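Local structure of pantothenate kinase (Coxiella burnetii, 3TQC) at residues I285-V288 with N289-N293. The protein catalyses the ATP-dependent phosphorylation of pantothenate to 4'-phosphopantothenate, the first step of coenzyme A biosynthesis. Sequence-based numbering, arbitrary orientation.
Sequences INKV and NLMEN
Leu290 N donates to Asn286 O at 2.8 Å, a nearly straight bond (N-H...O 167°) in the last turns of the alpha-helix 271-294, which in this P-loop kinase runs close to the nucleotide site. The same i to i+4 pattern joins Asn289 N to Ile285 O, Met291 N to Lys287 O at 2.9 Å and Glu292 N to Val288 O. Val288 and Glu292 stand one turn apart and point the same way. CG1 of Val288, anti to its own N (chi1 172°), lies over the flat face of the Glu292 carboxylate, 3.4 Å from Glu292 CD, so the methyl covers one face of the charged group in van der Waals contact. Glu292 O accepts a hydrogen bond from Arg213 NH2 of the second subunit, and Leu216 of that same neighbouring subunit packs on the Glu292 side chain. The opposite side of the helix turns inward: the side chain of Asn286 touches Val101 of the predicted ATP-binding loop and lies about 9 Å from the bound ADP, while Leu290 packs on Ile240 of helix 237-253. Asn289 ND2 makes a weak hydrogen bond to Gly150 O. Between these sides, Met291 meets Lys287 near the base of its side chain: its CG, set beside its own backbone N by chi1 of -65°, comes to 3.2 Å from Lys287 O.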
ATOM      1  N   ILE B 285     -20.358 -19.726   4.950  1.00 35.31           N
ATOM      2  CA  ILE B 285     -19.935 -18.459   5.494  1.00 33.99           C
ATOM      3  C   ILE B 285     -18.423 -18.250   5.314  1.00 31.89           C
ATOM      4  O   ILE B 285     -18.003 -17.493   4.440  1.00 30.78           O
ATOM      5  CB  ILE B 285     -20.337 -18.328   6.966  1.00 34.37           C
ATOM      6  CG1 ILE B 285     -21.865 -18.432   7.100  1.00 37.32           C
ATOM      7  CG2 ILE B 285     -19.821 -17.002   7.538  1.00 32.72           C
ATOM      8  CD1 ILE B 285     -22.343 -18.350   8.534  1.00 38.69           C
ATOM      9  N   ASN B 286     -17.610 -18.920   6.118  1.00 30.99           N
ATOM     10  CA  ASN B 286     -16.181 -18.611   6.148  1.00 29.55           C
ATOM     11  C   ASN B 286     -15.439 -18.823   4.822  1.00 28.60           C
ATOM     12  O   ASN B 286     -14.607 -17.994   4.445  1.00 27.59           O
ATOM     13  CB  ASN B 286     -15.492 -19.371   7.281  1.00 29.79           C
ATOM     14  CG  ASN B 286     -15.981 -18.926   8.649  1.00 30.49           C
ATOM     15  OD1 ASN B 286     -16.108 -17.732   8.914  1.00 32.91           O
ATOM     16  ND2 ASN B 286     -16.265 -19.879   9.515  1.00 31.53           N
ATOM     17  N   LYS B 287     -15.756 -19.899   4.111  1.00 29.10           N
ATOM     18  CA  LYS B 287     -15.103 -20.184   2.848  1.00 29.22           C
ATOM     19  C   LYS B 287     -15.490 -19.208   1.740  1.00 29.06           C
ATOM     20  O   LYS B 287     -14.691 -18.936   0.846  1.00 28.37           O
ATOM     21  CB  LYS B 287     -15.383 -21.612   2.378  1.00 30.92           C
ATOM     22  CG  LYS B 287     -14.637 -21.947   1.082  1.00 32.43           C
ATOM     23  CD  LYS B 287     -14.367 -23.433   0.932  1.00 35.91           C
ATOM     24  CE  LYS B 287     -15.385 -24.111   0.085  1.00 38.78           C
ATOM     25  NZ  LYS B 287     -15.251 -23.662  -1.315  1.00 41.62           N
ATOM     26  N   VAL B 288     -16.718 -18.712   1.787  1.00 29.61           N
ATOM     27  CA  VAL B 288     -17.166 -17.716   0.843  1.00 29.83           C
ATOM     28  C   VAL B 288     -16.417 -16.423   1.139  1.00 28.44           C
ATOM     29  O   VAL B 288     -16.000 -15.727   0.227  1.00 28.34           O
ATOM     30  CB  VAL B 288     -18.696 -17.499   0.926  1.00 31.53           C
ATOM     31  CG1 VAL B 288     -19.133 -16.313   0.060  1.00 30.56           C
ATOM     32  CG2 VAL B 288     -19.423 -18.768   0.514  1.00 32.35           C
ATOM     33  N   ASN B 289     -16.235 -16.125   2.417  1.00 27.52           N
ATOM     34  CA  ASN B 289     -15.479 -14.965   2.832  1.00 26.28           C
ATOM     35  C   ASN B 289     -14.046 -15.083   2.319  1.00 25.61           C
ATOM     36  O   ASN B 289     -13.516 -14.165   1.689  1.00 24.55           O
ATOM     37  CB  ASN B 289     -15.497 -14.840   4.362  1.00 25.67           C
ATOM     38  CG  ASN B 289     -15.065 -13.473   4.851  1.00 23.69           C
ATOM     39  OD1 ASN B 289     -15.026 -12.511   4.086  1.00 23.86           O
ATOM     40  ND2 ASN B 289     -14.742 -13.380   6.137  1.00 22.96           N
ATOM     41  N   LEU B 290     -13.433 -16.231   2.572  1.00 25.90           N
ATOM     42  CA  LEU B 290     -12.098 -16.498   2.064  1.00 25.34           C
ATOM     43  C   LEU B 290     -12.030 -16.259   0.560  1.00 26.32           C
ATOM     44  O   LEU B 290     -11.177 -15.509   0.088  1.00 25.80           O
ATOM     45  CB  LEU B 290     -11.684 -17.920   2.405  1.00 25.46           C
ATOM     46  CG  LEU B 290     -10.384 -18.464   1.837  1.00 24.87           C
ATOM     47  CD1 LEU B 290      -9.199 -17.632   2.283  1.00 24.95           C
ATOM     48  CD2 LEU B 290     -10.250 -19.896   2.298  1.00 25.82           C
ATOM     49  N   MET B 291     -12.948 -16.855  -0.191  1.00 28.53           N
ATOM     50  CA  MET B 291     -12.871 -16.801  -1.648  1.00 29.98           C
ATOM     51  C   MET B 291     -13.188 -15.416  -2.193  1.00 29.59           C
ATOM     52  O   MET B 291     -12.607 -15.009  -3.195  1.00 29.57           O
ATOM     53  CB  MET B 291     -13.782 -17.846  -2.306  1.00 32.07           C
ATOM     54  CG  MET B 291     -13.406 -19.335  -2.046  1.00 35.45           C
ATOM     55  SD  MET B 291     -11.631 -19.745  -2.158  1.00 38.34           S
ATOM     56  CE  MET B 291     -11.412 -19.894  -3.938  1.00 40.49           C
ATOM     57  N   GLU B 292     -14.081 -14.689  -1.521  1.00 29.60           N
ATOM     58  CA  GLU B 292     -14.582 -13.409  -2.034  1.00 30.02           C
ATOM     59  C   GLU B 292     -13.819 -12.188  -1.524  1.00 28.15           C
ATOM     60  O   GLU B 292     -13.685 -11.199  -2.238  1.00 28.27           O
ATOM     61  CB  GLU B 292     -16.072 -13.235  -1.713  1.00 31.03           C
ATOM     62  CG  GLU B 292     -16.990 -14.230  -2.402  1.00 33.84           C
ATOM     63  CD  GLU B 292     -18.472 -13.876  -2.259  1.00 36.05           C
ATOM     64  OE1 GLU B 292     -18.860 -13.119  -1.338  1.00 37.67           O
ATOM     65  OE2 GLU B 292     -19.259 -14.357  -3.080  1.00 40.35           O
ATOM     66  N   ASN B 293     -13.337 -12.241  -0.291  1.00 26.94           N
ATOM     67  CA  ASN B 293     -12.803 -11.039   0.360  1.00 26.02           C
ATOM     68  C   ASN B 293     -11.389 -11.115   0.926  1.00 24.50           C
ATOM     69  O   ASN B 293     -10.801 -10.085   1.240  1.00 24.43           O
ATOM     70  CB  ASN B 293     -13.746 -10.628   1.485  1.00 26.08           C
ATOM     71  CG  ASN B 293     -15.178 -10.564   1.033  1.00 27.61           C
ATOM     72  OD1 ASN B 293     -16.030 -11.280   1.552  1.00 31.52           O
ATOM     73  ND2 ASN B 293     -15.453  -9.721   0.051  1.00 26.55           N
TER